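Local coordinates for protein arginyl-trna synthetase (Thermus thermophilus, PDB 1IQ0) that probably attaches L-arginine to its cognate tRNA(Arg) at the expense of ATP, as a monomeric class I aminoacyl-tRNA synthetase, at residues V19-V25 against G37-L43; Q52-L58 against P73-L78; Q361-R365 against A377-H382; Y472-A476 against A536-N540. All blocks are in the same frame, centred on the assembly; numbering follows the deposited sequence.

Interaction 1: V19-V25 against G37-L43; sequences VPVRLKV and GVPLFAL
Leu23 and Val38 are pressed together more tightly than carbon atoms usually pack, with Leu23 CB only 3.4 Å from Val38 CG2. The two side chains cross at about a right angle, and the same valine methyl also meets the end of the leucine, Leu23 CD1 lying 3.5 Å from Val38 CG2. That methyl stands anti to the valine's backbone N, beside its carbonyl carbon, which points it at the leucine's CB and CD1. Beyond it, Leu23 CD1 comes within 3.6 Å of Pro39 O. Replacing Leu23 by an alanine would probably leave Val38 CG2 with only the CB to meet on this residue and open a gap beside Pro39 O. Further along, Val21 and Leu43 slide past one another in opposite directions, Val21 CG1 resting in the fork of the leucine, 3.6 Å from Leu43 CD2 and 3.7 Å from Leu43 CD1. No hydrogen bond joins 19-25 to 37-43. At the other end a CA-H···O contact sets Val25 CA 3.4 Å from Gly37 O, with an angle of 137° at the hydrogen, while Lys24 O lies 3.6 Å from Pro39 CD. Val25 leads directly into strand 26-27, where Ala26 pairs through its backbone with Gly37. The extended loop is held between helix 3-15, whose Leu14 touches Val19 and Leu23, and strand 36-39, which is bordered in turn by strand 77-82.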
loop_
_atom_site.group_PDB
_atom_site.type_symbol
_atom_site.label_atom_id
_atom_site.label_comp_id
_atom_site.label_asym_id
_atom_site.label_seq_id
_atom_site.Cartn_x
_atom_site.Cartn_y
_atom_site.Cartn_z
ATOM N N VAL A 19 -1.888 29.429 -20.771
ATOM C CA VAL A 19 -1.192 28.325 -20.113
ATOM C C VAL A 19 -2.073 27.126 -19.761
ATOM O O VAL A 19 -2.947 27.208 -18.899
ATOM C CB VAL A 19 -0.489 28.810 -18.825
ATOM C CG1 VAL A 19 0.621 29.786 -19.179
ATOM C CG2 VAL A 19 -1.496 29.474 -17.898
ATOM N N PRO A 20 -1.851 25.989 -20.441
ATOM C CA PRO A 20 -2.616 24.760 -20.208
ATOM C C PRO A 20 -2.006 23.892 -19.107
ATOM O O PRO A 20 -1.801 22.693 -19.295
ATOM C CB PRO A 20 -2.566 24.055 -21.568
ATOM C CG PRO A 20 -2.186 25.152 -22.545
ATOM C CD PRO A 20 -1.185 25.928 -21.750
ATOM N N VAL A 21 -1.714 24.492 -17.959
ATOM C CA VAL A 21 -1.124 23.748 -16.852
ATOM C C VAL A 21 -2.105 23.615 -15.692
ATOM O O VAL A 21 -2.967 24.471 -15.499
ATOM C CB VAL A 21 0.160 24.436 -16.345
ATOM C CG1 VAL A 21 -0.163 25.835 -15.850
ATOM C CG2 VAL A 21 0.800 23.606 -15.242
ATOM N N ARG A 22 -1.971 22.537 -14.926
ATOM C CA ARG A 22 -2.844 22.296 -13.782
ATOM C C ARG A 22 -2.111 22.571 -12.470
ATOM O O ARG A 22 -1.007 22.073 -12.246
ATOM C CB ARG A 22 -3.352 20.851 -13.801
ATOM C CG ARG A 22 -4.131 20.446 -12.557
ATOM C CD ARG A 22 -4.653 19.022 -12.673
ATOM N NE ARG A 22 -5.704 18.899 -13.682
ATOM C CZ ARG A 22 -6.917 19.436 -13.569
ATOM N NH1 ARG A 22 -7.236 20.136 -12.488
ATOM N NH2 ARG A 22 -7.811 19.272 -14.536
ATOM N N LEU A 23 -2.734 23.370 -11.609
ATOM C CA LEU A 23 -2.148 23.716 -10.321
ATOM C C LEU A 23 -2.842 23.006 -9.161
ATOM O O LEU A 23 -4.051 22.775 -9.195
ATOM C CB LEU A 23 -2.217 25.230 -10.100
ATOM C CG LEU A 23 -1.356 26.117 -10.997
ATOM C CD1 LEU A 23 -1.539 27.569 -10.586
ATOM C CD2 LEU A 23 0.104 25.716 -10.874
ATOM N N LYS A 24 -2.071 22.666 -8.132
ATOM C CA LYS A 24 -2.626 21.994 -6.965
ATOM C C LYS A 24 -2.961 23.000 -5.868
ATOM O O LYS A 24 -2.190 23.916 -5.590
ATOM C CB LYS A 24 -1.642 20.960 -6.413
ATOM C CG LYS A 24 -1.272 19.836 -7.378
ATOM C CD LYS A 24 -2.494 19.099 -7.930
ATOM C CE LYS A 24 -3.444 18.647 -6.831
ATOM N NZ LYS A 24 -2.750 17.917 -5.743
ATOM N N VAL A 25 -4.125 22.825 -5.259
ATOM C CA VAL A 25 -4.556 23.694 -4.177
ATOM C C VAL A 25 -4.110 23.002 -2.885
ATOM O O VAL A 25 -3.987 21.777 -2.842
ATOM C CB VAL A 25 -6.100 23.865 -4.179
ATOM C CG1 VAL A 25 -6.768 22.607 -3.660
ATOM C CG2 VAL A 25 -6.496 25.064 -3.344
ATOM N N GLY A 37 -5.314 27.694 -0.908
ATOM C CA GLY A 37 -4.548 28.574 -1.762
ATOM C C GLY A 37 -3.792 27.820 -2.834
ATOM O O GLY A 37 -3.532 26.620 -2.721
ATOM N N VAL A 38 -3.442 28.535 -3.892
ATOM C CA VAL A 38 -2.701 27.947 -4.986
ATOM C C VAL A 38 -1.475 28.819 -5.236
ATOM O O VAL A 38 -1.569 30.049 -5.262
ATOM C CB VAL A 38 -3.567 27.871 -6.258
ATOM C CG1 VAL A 38 -3.965 29.273 -6.709
ATOM C CG2 VAL A 38 -2.813 27.140 -7.349
ATOM N N PRO A 39 -0.299 28.194 -5.390
ATOM C CA PRO A 39 0.937 28.940 -5.635
ATOM C C PRO A 39 1.097 29.269 -7.120
ATOM O O PRO A 39 0.764 28.450 -7.976
ATOM C CB PRO A 39 2.007 27.975 -5.147
ATOM C CG PRO A 39 1.457 26.652 -5.615
ATOM C CD PRO A 39 -0.025 26.750 -5.254
ATOM N N LEU A 40 1.589 30.463 -7.426
ATOM C CA LEU A 40 1.805 30.850 -8.817
ATOM C C LEU A 40 3.262 31.235 -9.030
ATOM O O LEU A 40 3.567 32.228 -9.692
ATOM C CB LEU A 40 0.893 32.015 -9.216
ATOM C CG LEU A 40 -0.596 31.677 -9.258
ATOM C CD1 LEU A 40 -1.174 31.761 -7.851
ATOM C CD2 LEU A 40 -1.322 32.645 -10.165
ATOM N N PHE A 41 4.157 30.436 -8.460
ATOM C CA PHE A 41 5.590 30.672 -8.572
ATOM C C PHE A 41 6.181 29.846 -9.708
ATOM O O PHE A 41 7.088 30.297 -10.406
ATOM C CB PHE A 41 6.271 30.322 -7.250
ATOM C CG PHE A 41 5.736 31.095 -6.081
ATOM C CD1 PHE A 41 5.966 32.464 -5.970
ATOM C CD2 PHE A 41 4.973 30.464 -5.105
ATOM C CE1 PHE A 41 5.442 33.195 -4.903
ATOM C CE2 PHE A 41 4.446 31.184 -4.037
ATOM C CZ PHE A 41 4.680 32.553 -3.936
ATOM N N ALA A 42 5.661 28.636 -9.889
ATOM C CA ALA A 42 6.131 27.759 -10.954
ATOM C C ALA A 42 5.844 28.420 -12.300
ATOM O O ALA A 42 6.592 28.249 -13.262
ATOM C CB ALA A 42 5.431 26.408 -10.867
ATOM N N LEU A 43 4.752 29.177 -12.358
ATOM C CA LEU A 43 4.370 29.882 -13.574
ATOM C C LEU A 43 4.952 31.285 -13.556
ATOM O O LEU A 43 5.070 31.932 -14.593
ATOM C CB LEU A 43 2.848 29.975 -13.689
ATOM C CG LEU A 43 2.070 28.675 -13.884
ATOM C CD1 LEU A 43 0.599 29.006 -14.107
ATOM C CD2 LEU A 43 2.627 27.908 -15.074
#

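Interaction 2: Q52-L58 against P73-L78; sequences QAIAQEL and PVGGYL
The carboxamide of Gln52 lies beside the turn, with Gln52 CD 3.4 Å from Gly75 N and the Pro73 ring close by. It reaches the turn because CG stands anti to the backbone N (chi1 -169°) and the chain then bends at chi2. The second amide, that of Gln56, brings OE1 to 3.7 Å from Pro73 CG, while its NE2 is hydrogen-bonded to Asp60. The ring of Tyr77 leaves the opposite side of the strand, away from the helix, and stacks edge-to-face with Phe41. Gly75 and Gly76 form the two-residue turn of a β-hairpin joining strands 68-74 and 77-82, closed by a pair of backbone hydrogen bonds, Val74 N to Tyr77 O (2.7 Å) and Tyr77 N to Val74 O (3.0 Å). Both glycines have positive phi, and at Gly76 a side chain would jam against the carbonyl O of Gly75. Helix 51-60 lies over this end of the hairpin. Ala55, small enough to let the two backbones come close, puts CB 4.0 Å from Pro73 CB and 3.7 Å from Tyr77 O. One helical turn on, one branch of Leu78, CD2, rests against CG and CD2 of Leu58, 3.7 Å from the latter atom. Leu58 also packs on Ile10, Ala13 and Leu14 of helix 3-15, and Leu78 touches Val38 of the adjoining strand.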
loop_
_atom_site.group_PDB
_atom_site.type_symbol
_atom_site.label_atom_id
_atom_site.label_comp_id
_atom_site.label_asym_id
_atom_site.label_seq_id
_atom_site.Cartn_x
_atom_site.Cartn_y
_atom_site.Cartn_z
ATOM N N GLN A 52 2.391 37.870 -8.113
ATOM C CA GLN A 52 1.232 38.628 -7.652
ATOM C C GLN A 52 0.350 39.084 -8.816
ATOM O O GLN A 52 -0.855 39.287 -8.653
ATOM C CB GLN A 52 1.692 39.847 -6.845
ATOM C CG GLN A 52 0.577 40.564 -6.098
ATOM C CD GLN A 52 0.047 39.765 -4.917
ATOM O OE1 GLN A 52 -0.375 38.618 -5.066
ATOM N NE2 GLN A 52 0.065 40.374 -3.737
ATOM N N ALA A 53 0.957 39.246 -9.988
ATOM C CA ALA A 53 0.228 39.675 -11.178
ATOM C C ALA A 53 -0.563 38.512 -11.770
ATOM O O ALA A 53 -1.683 38.688 -12.252
ATOM C CB ALA A 53 1.200 40.226 -12.217
ATOM N N ILE A 54 0.028 37.324 -11.735
ATOM C CA ILE A 54 -0.630 36.135 -12.261
ATOM C C ILE A 54 -1.819 35.781 -11.367
ATOM O O ILE A 54 -2.868 35.346 -11.848
ATOM C CB ILE A 54 0.340 34.940 -12.310
ATOM C CG1 ILE A 54 1.655 35.366 -12.966
ATOM C CG2 ILE A 54 -0.281 33.800 -13.105
ATOM C CD1 ILE A 54 2.710 34.276 -13.002
ATOM N N ALA A 55 -1.652 35.975 -10.062
ATOM C CA ALA A 55 -2.717 35.682 -9.113
ATOM C C ALA A 55 -3.916 36.599 -9.359
ATOM O O ALA A 55 -5.059 36.134 -9.429
ATOM C CB ALA A 55 -2.204 35.848 -7.686
ATOM N N GLN A 56 -3.655 37.898 -9.493
ATOM C CA GLN A 56 -4.719 38.867 -9.741
ATOM C C GLN A 56 -5.372 38.558 -11.083
ATOM O O GLN A 56 -6.585 38.696 -11.247
ATOM C CB GLN A 56 -4.152 40.289 -9.753
ATOM C CG GLN A 56 -5.186 41.371 -10.035
ATOM C CD GLN A 56 -6.298 41.404 -9.001
ATOM O OE1 GLN A 56 -6.052 41.612 -7.813
ATOM N NE2 GLN A 56 -7.532 41.200 -9.450
ATOM N N GLU A 57 -4.549 38.137 -12.037
ATOM C CA GLU A 57 -5.011 37.784 -13.374
ATOM C C GLU A 57 -5.978 36.608 -13.284
ATOM O O GLU A 57 -7.086 36.651 -13.830
ATOM C CB GLU A 57 -3.811 37.402 -14.249
ATOM C CG GLU A 57 -4.163 36.789 -15.600
ATOM C CD GLU A 57 -4.843 37.769 -16.533
ATOM O OE1 GLU A 57 -4.241 38.823 -16.826
ATOM O OE2 GLU A 57 -5.975 37.484 -16.976
ATOM N N LEU A 58 -5.548 35.558 -12.591
ATOM C CA LEU A 58 -6.362 34.362 -12.417
ATOM C C LEU A 58 -7.679 34.714 -11.736
ATOM O O LEU A 58 -8.741 34.213 -12.105
ATOM C CB LEU A 58 -5.602 33.329 -11.582
ATOM C CG LEU A 58 -6.321 32.010 -11.287
ATOM C CD1 LEU A 58 -6.763 31.359 -12.591
ATOM C CD2 LEU A 58 -5.389 31.087 -10.515
ATOM N N PRO A 73 -5.797 37.530 -3.837
ATOM C CA PRO A 73 -4.411 37.376 -4.293
ATOM C C PRO A 73 -3.495 37.771 -3.134
ATOM O O PRO A 73 -3.506 38.922 -2.701
ATOM C CB PRO A 73 -4.318 38.360 -5.455
ATOM C CG PRO A 73 -5.729 38.423 -5.968
ATOM C CD PRO A 73 -6.526 38.483 -4.690
ATOM N N VAL A 74 -2.713 36.823 -2.628
ATOM C CA VAL A 74 -1.824 37.112 -1.505
ATOM C C VAL A 74 -0.365 36.785 -1.794
ATOM O O VAL A 74 0.045 35.626 -1.723
ATOM C CB VAL A 74 -2.258 36.338 -0.241
ATOM C CG1 VAL A 74 -1.395 36.746 0.940
ATOM C CG2 VAL A 74 -3.723 36.605 0.054
ATOM N N GLY A 75 0.409 37.820 -2.113
ATOM C CA GLY A 75 1.824 37.662 -2.401
ATOM C C GLY A 75 2.261 36.363 -3.058
ATOM O O GLY A 75 2.905 35.526 -2.421
ATOM N N GLY A 76 1.918 36.191 -4.331
ATOM C CA GLY A 76 2.312 34.985 -5.039
ATOM C C GLY A 76 1.243 33.912 -5.113
ATOM O O GLY A 76 1.130 33.206 -6.117
ATOM N N TYR A 77 0.461 33.780 -4.048
ATOM C CA TYR A 77 -0.605 32.788 -4.003
ATOM C C TYR A 77 -1.949 33.444 -4.270
ATOM O O TYR A 77 -2.091 34.664 -4.191
ATOM C CB TYR A 77 -0.697 32.131 -2.616
ATOM C CG TYR A 77 0.481 31.287 -2.179
ATOM C CD1 TYR A 77 1.671 31.871 -1.746
ATOM C CD2 TYR A 77 0.391 29.894 -2.169
ATOM C CE1 TYR A 77 2.744 31.085 -1.308
ATOM C CE2 TYR A 77 1.453 29.100 -1.737
ATOM C CZ TYR A 77 2.624 29.699 -1.308
ATOM O OH TYR A 77 3.669 28.907 -0.886
ATOM N N LEU A 78 -2.931 32.619 -4.605
ATOM C CA LEU A 78 -4.296 33.090 -4.784
ATOM C C LEU A 78 -5.046 32.242 -3.761
ATOM O O LEU A 78 -5.195 31.029 -3.938
ATOM C CB LEU A 78 -4.833 32.820 -6.192
ATOM C CG LEU A 78 -6.325 33.190 -6.314
ATOM C CD1 LEU A 78 -6.552 34.639 -5.873
ATOM C CD2 LEU A 78 -6.804 32.991 -7.739
#

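Interaction 3: Q361-R365 against A377-H382; sequences QALVR and AEKAHH
Polar groups dominate where Arg365 of the helix reaches over the turn that precedes the strand. Its NE lies 3.1 Å from Ala380 O and 2.7 Å from Ala377 O, although the angle to the latter is too poor for a hydrogen bond. The two carbonyls probably offer a negative setting to the guanidinium, and Glu378, whose carboxylate does not touch it, may add to this at longer range. Over the centre of the guanidinium, 3.5 Å above its plane, stands Gln361 OE1 from the previous turn of the helix. Arg365 pays for its position with a first torsion (chi1 -110°) well away from a staggered value. Flat groups meet next: the amide of Gln361 and the ring of His382 slide past each other in opposite directions, their planes 45° apart. Gln361 CG comes to 3.2 Å from His382 ND1, and Gln361 CD to 3.5 Å from His382 CB, though the glutamine is poorly ordered. Apolar contact is slighter: Val364 CG2 meets Ala380 CB at 3.9 Å. The short segments of helix and strand run nearly antiparallel, at 169°. This fits a beta-alpha-beta crossover of the Rossmann-type catalytic domain: strand 348-354 leads through helix 361-370 and the short helix 374-377 to the parallel strand 380-390, which lies next to it in the sheet, with His381 backbone-bonded to Thr349 and Asn351.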
loop_
_atom_site.group_PDB
_atom_site.type_symbol
_atom_site.label_atom_id
_atom_site.label_comp_id
_atom_site.label_asym_id
_atom_site.label_seq_id
_atom_site.Cartn_x
_atom_site.Cartn_y
_atom_site.Cartn_z
ATOM N N GLN A 361 14.159 -0.981 -12.567
ATOM C CA GLN A 361 12.947 -0.784 -13.359
ATOM C C GLN A 361 13.322 -0.582 -14.818
ATOM O O GLN A 361 12.532 -0.861 -15.723
ATOM C CB GLN A 361 12.170 0.438 -12.864
ATOM C CG GLN A 361 11.551 0.273 -11.487
ATOM C CD GLN A 361 10.743 1.486 -11.064
ATOM O OE1 GLN A 361 9.814 1.899 -11.759
ATOM N NE2 GLN A 361 11.093 2.062 -9.919
ATOM N N ALA A 362 14.538 -0.092 -15.036
ATOM C CA ALA A 362 15.045 0.151 -16.377
ATOM C C ALA A 362 14.926 -1.104 -17.245
ATOM O O ALA A 362 14.662 -1.012 -18.446
ATOM C CB ALA A 362 16.503 0.601 -16.305
ATOM N N LEU A 363 15.126 -2.267 -16.626
ATOM C CA LEU A 363 15.051 -3.554 -17.321
ATOM C C LEU A 363 13.713 -3.802 -18.016
ATOM O O LEU A 363 13.658 -3.894 -19.241
ATOM C CB LEU A 363 15.322 -4.711 -16.347
ATOM C CG LEU A 363 15.085 -6.136 -16.881
ATOM C CD1 LEU A 363 16.179 -6.541 -17.866
ATOM C CD2 LEU A 363 15.047 -7.102 -15.714
ATOM N N VAL A 364 12.638 -3.922 -17.242
ATOM C CA VAL A 364 11.333 -4.188 -17.844
ATOM C C VAL A 364 10.866 -3.008 -18.673
ATOM O O VAL A 364 10.217 -3.181 -19.709
ATOM C CB VAL A 364 10.256 -4.522 -16.779
ATOM C CG1 VAL A 364 10.760 -5.618 -15.862
ATOM C CG2 VAL A 364 9.884 -3.284 -16.004
ATOM N N ARG A 365 11.207 -1.808 -18.216
ATOM C CA ARG A 365 10.838 -0.589 -18.925
ATOM C C ARG A 365 11.363 -0.677 -20.351
ATOM O O ARG A 365 10.606 -0.553 -21.315
ATOM C CB ARG A 365 11.448 0.636 -18.237
ATOM C CG ARG A 365 10.446 1.547 -17.540
ATOM C CD ARG A 365 9.787 0.870 -16.346
ATOM N NE ARG A 365 8.777 1.722 -15.719
ATOM C CZ ARG A 365 9.032 2.891 -15.137
ATOM N NH1 ARG A 365 10.272 3.360 -15.091
ATOM N NH2 ARG A 365 8.043 3.595 -14.599
ATOM N N ALA A 377 5.432 0.693 -20.852
ATOM C CA ALA A 377 6.732 0.817 -20.201
ATOM C C ALA A 377 6.695 1.838 -19.068
ATOM O O ALA A 377 7.440 1.729 -18.097
ATOM C CB ALA A 377 7.787 1.218 -21.225
ATOM N N GLU A 378 5.825 2.833 -19.193
ATOM C CA GLU A 378 5.714 3.871 -18.175
ATOM C C GLU A 378 4.729 3.469 -17.077
ATOM O O GLU A 378 4.529 4.207 -16.113
ATOM C CB GLU A 378 5.240 5.177 -18.816
ATOM C CG GLU A 378 6.079 5.633 -19.997
ATOM C CD GLU A 378 7.496 5.972 -19.601
ATOM O OE1 GLU A 378 7.676 6.880 -18.762
ATOM O OE2 GLU A 378 8.431 5.332 -20.126
ATOM N N LYS A 379 4.121 2.295 -17.221
ATOM C CA LYS A 379 3.141 1.846 -16.243
ATOM C C LYS A 379 3.589 0.673 -15.386
ATOM O O LYS A 379 2.776 0.053 -14.703
ATOM C CB LYS A 379 1.826 1.511 -16.951
ATOM C CG LYS A 379 1.190 2.708 -17.649
ATOM C CD LYS A 379 0.940 3.846 -16.668
ATOM C CE LYS A 379 0.308 5.054 -17.344
ATOM N NZ LYS A 379 0.086 6.167 -16.372
ATOM N N ALA A 380 4.880 0.363 -15.421
ATOM C CA ALA A 380 5.411 -0.731 -14.618
ATOM C C ALA A 380 6.084 -0.093 -13.409
ATOM O O ALA A 380 7.242 0.314 -13.476
ATOM C CB ALA A 380 6.417 -1.537 -15.427
ATOM N N HIS A 381 5.358 -0.008 -12.301
ATOM C CA HIS A 381 5.901 0.632 -11.112
ATOM C C HIS A 381 6.500 -0.287 -10.063
ATOM O O HIS A 381 6.186 -1.472 -9.977
ATOM C CB HIS A 381 4.821 1.485 -10.442
ATOM C CG HIS A 381 4.088 2.379 -11.389
ATOM N ND1 HIS A 381 2.783 2.149 -11.767
ATOM C CD2 HIS A 381 4.476 3.505 -12.036
ATOM C CE1 HIS A 381 2.397 3.096 -12.604
ATOM N NE2 HIS A 381 3.406 3.932 -12.783
ATOM N N HIS A 382 7.363 0.305 -9.255
ATOM C CA HIS A 382 8.028 -0.377 -8.158
ATOM C C HIS A 382 7.775 0.433 -6.890
ATOM O O HIS A 382 7.813 1.666 -6.902
ATOM C CB HIS A 382 9.543 -0.457 -8.394
ATOM C CG HIS A 382 9.995 -1.726 -9.050
ATOM N ND1 HIS A 382 11.327 -2.041 -9.219
ATOM C CD2 HIS A 382 9.296 -2.763 -9.572
ATOM C CE1 HIS A 382 11.429 -3.216 -9.814
ATOM N NE2 HIS A 382 10.212 -3.676 -10.040
#

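Interaction 4: Y472-A476 against A536-N540; sequences YVQYA and AASWN
Ala536 is the bump that fits the hollow between Tyr472, Val473 and Ala476: Ala536 CB lies 3.6 Å from Tyr472 CE2, 3.9 Å from Ala476 CB and 4.2 Å from Val473 CA. The reverse fit is made by Ala476, whose methyl enters the space between Ala536 and the indole of Trp539, with Ala476 CB 3.6 Å from Trp539 CD1. With alanines at the crossing, the two short helical segments approach to 9.6 Å, inclined at 45°. Tyr472 closes one side of this interface. Its CG is anti to the backbone N (chi1 176°), so that the ring reaches across to the other helix and sets OH 3.3 Å from Ala537 CA. There the phenol oxygen accepts a hydrogen bond from Asn540 ND2 (3.1 Å, 156° at the hydrogen), nearly in the plane of the asparagine amide. The same ND2 donates to a water 3.0 Å away, which in turn donates to Tyr472 O, so a direct and a water-mediated link both join this pair. A leucine in place of Tyr472 would probably cost Asn540 ND2 its phenol partner and bare part of the Ala536 methyl. The other amide atom, Asn540 OD1, is hydrogen-bonded to Arg479, so both ends of the amide are engaged, which should limit its rotation. In the helical anticodon-binding domain, helices 470-487 and 525-544 cross here against helix 562-583, whose Leu577 meets Ala476, whose Leu581 meets Val473, and whose Val570 and Leu573 pack on Trp539.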
loop_
_atom_site.group_PDB
_atom_site.type_symbol
_atom_site.label_atom_id
_atom_site.label_comp_id
_atom_site.label_asym_id
_atom_site.label_seq_id
_atom_site.Cartn_x
_atom_site.Cartn_y
_atom_site.Cartn_z
ATOM N N TYR A 472 -3.959 5.038 18.580
ATOM C CA TYR A 472 -4.325 6.441 18.799
ATOM C C TYR A 472 -5.513 6.786 17.903
ATOM O O TYR A 472 -6.525 7.304 18.376
ATOM C CB TYR A 472 -3.150 7.363 18.456
ATOM C CG TYR A 472 -3.446 8.853 18.547
ATOM C CD1 TYR A 472 -3.577 9.494 19.786
ATOM C CD2 TYR A 472 -3.570 9.626 17.394
ATOM C CE1 TYR A 472 -3.820 10.862 19.865
ATOM C CE2 TYR A 472 -3.811 10.988 17.459
ATOM C CZ TYR A 472 -3.935 11.604 18.692
ATOM O OH TYR A 472 -4.162 12.964 18.742
ATOM N N VAL A 473 -5.389 6.490 16.611
ATOM C CA VAL A 473 -6.466 6.773 15.668
ATOM C C VAL A 473 -7.693 5.920 15.992
ATOM O O VAL A 473 -8.833 6.396 15.904
ATOM C CB VAL A 473 -6.029 6.501 14.208
ATOM C CG1 VAL A 473 -7.154 6.879 13.245
ATOM C CG2 VAL A 473 -4.755 7.286 13.890
ATOM N N GLN A 474 -7.471 4.662 16.372
ATOM C CA GLN A 474 -8.591 3.788 16.710
ATOM C C GLN A 474 -9.362 4.353 17.908
ATOM O O GLN A 474 -10.592 4.337 17.929
ATOM C CB GLN A 474 -8.100 2.373 17.036
ATOM C CG GLN A 474 -7.534 1.579 15.851
ATOM C CD GLN A 474 -7.063 0.189 16.266
ATOM O OE1 GLN A 474 -6.296 0.043 17.219
ATOM N NE2 GLN A 474 -7.522 -0.835 15.554
ATOM N N TYR A 475 -8.633 4.863 18.897
ATOM C CA TYR A 475 -9.259 5.420 20.094
ATOM C C TYR A 475 -10.119 6.645 19.765
ATOM O O TYR A 475 -11.196 6.828 20.329
ATOM C CB TYR A 475 -8.193 5.801 21.125
ATOM C CG TYR A 475 -8.785 6.174 22.463
ATOM C CD1 TYR A 475 -9.388 5.209 23.272
ATOM C CD2 TYR A 475 -8.786 7.498 22.902
ATOM C CE1 TYR A 475 -9.979 5.552 24.485
ATOM C CE2 TYR A 475 -9.377 7.854 24.114
ATOM C CZ TYR A 475 -9.972 6.876 24.899
ATOM O OH TYR A 475 -10.564 7.222 26.093
ATOM N N ALA A 476 -9.639 7.483 18.854
ATOM C CA ALA A 476 -10.389 8.663 18.447
ATOM C C ALA A 476 -11.695 8.207 17.796
ATOM O O ALA A 476 -12.742 8.829 17.982
ATOM C CB ALA A 476 -9.562 9.503 17.463
ATOM N N ALA A 536 -7.216 12.758 13.704
ATOM C CA ALA A 536 -7.439 12.268 15.052
ATOM C C ALA A 536 -6.991 13.332 16.052
ATOM O O ALA A 536 -7.614 13.506 17.103
ATOM C CB ALA A 536 -6.680 10.968 15.274
ATOM N N ALA A 537 -5.922 14.050 15.719
ATOM C CA ALA A 537 -5.411 15.109 16.588
ATOM C C ALA A 537 -6.417 16.260 16.631
ATOM O O ALA A 537 -6.638 16.871 17.680
ATOM C CB ALA A 537 -4.057 15.624 16.075
ATOM N N SER A 538 -7.005 16.558 15.475
ATOM C CA SER A 538 -7.996 17.626 15.356
ATOM C C SER A 538 -9.249 17.251 16.151
ATOM O O SER A 538 -9.843 18.089 16.827
ATOM C CB SER A 538 -8.352 17.837 13.883
ATOM O OG SER A 538 -9.345 18.833 13.728
ATOM N N TRP A 539 -9.653 15.990 16.059
ATOM C CA TRP A 539 -10.817 15.520 16.796
ATOM C C TRP A 539 -10.569 15.613 18.306
ATOM O O TRP A 539 -11.431 16.060 19.053
ATOM C CB TRP A 539 -11.141 14.076 16.409
ATOM C CG TRP A 539 -11.978 13.360 17.417
ATOM C CD1 TRP A 539 -11.581 12.338 18.232
ATOM C CD2 TRP A 539 -13.343 13.634 17.752
ATOM N NE1 TRP A 539 -12.613 11.956 19.055
ATOM C CE2 TRP A 539 -13.708 12.735 18.783
ATOM C CE3 TRP A 539 -14.292 14.548 17.285
ATOM C CZ2 TRP A 539 -14.987 12.728 19.356
ATOM C CZ3 TRP A 539 -15.569 14.541 17.857
ATOM C CH2 TRP A 539 -15.900 13.635 18.882
ATOM N N ASN A 540 -9.391 15.199 18.752
ATOM C CA ASN A 540 -9.068 15.261 20.169
ATOM C C ASN A 540 -9.030 16.686 20.731
ATOM O O ASN A 540 -9.554 16.935 21.818
ATOM C CB ASN A 540 -7.738 14.546 20.442
ATOM C CG ASN A 540 -7.893 13.036 20.455
ATOM O OD1 ASN A 540 -8.879 12.511 20.967
ATOM N ND2 ASN A 540 -6.920 12.334 19.903
HETATM O O HOH W 1 -6.933 9.355 20.421
#

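Overall arrangement
The four contacts follow one another in series along the chain and sample three domains. Interactions 1 and 2 belong to the N-terminal domain, their centres 10 Å apart; they share one antiparallel sheet, where strands 36-39 and 77-82 are neighbours, and Leu40 packs on Ile54. This domain in arginyl-tRNA synthetases is associated with recognition of the tRNA D-loop. Interaction 3 lies in the catalytic domain, its centre 29 Å from that of interaction 1, and interaction 4 in the helical anticodon-binding domain, 39 Å between centres from interaction 3 and on the opposite side of the chain's centre. Interactions 3 and 4 touch neither each other nor the N-terminal pair, so three separately packed parts are represented.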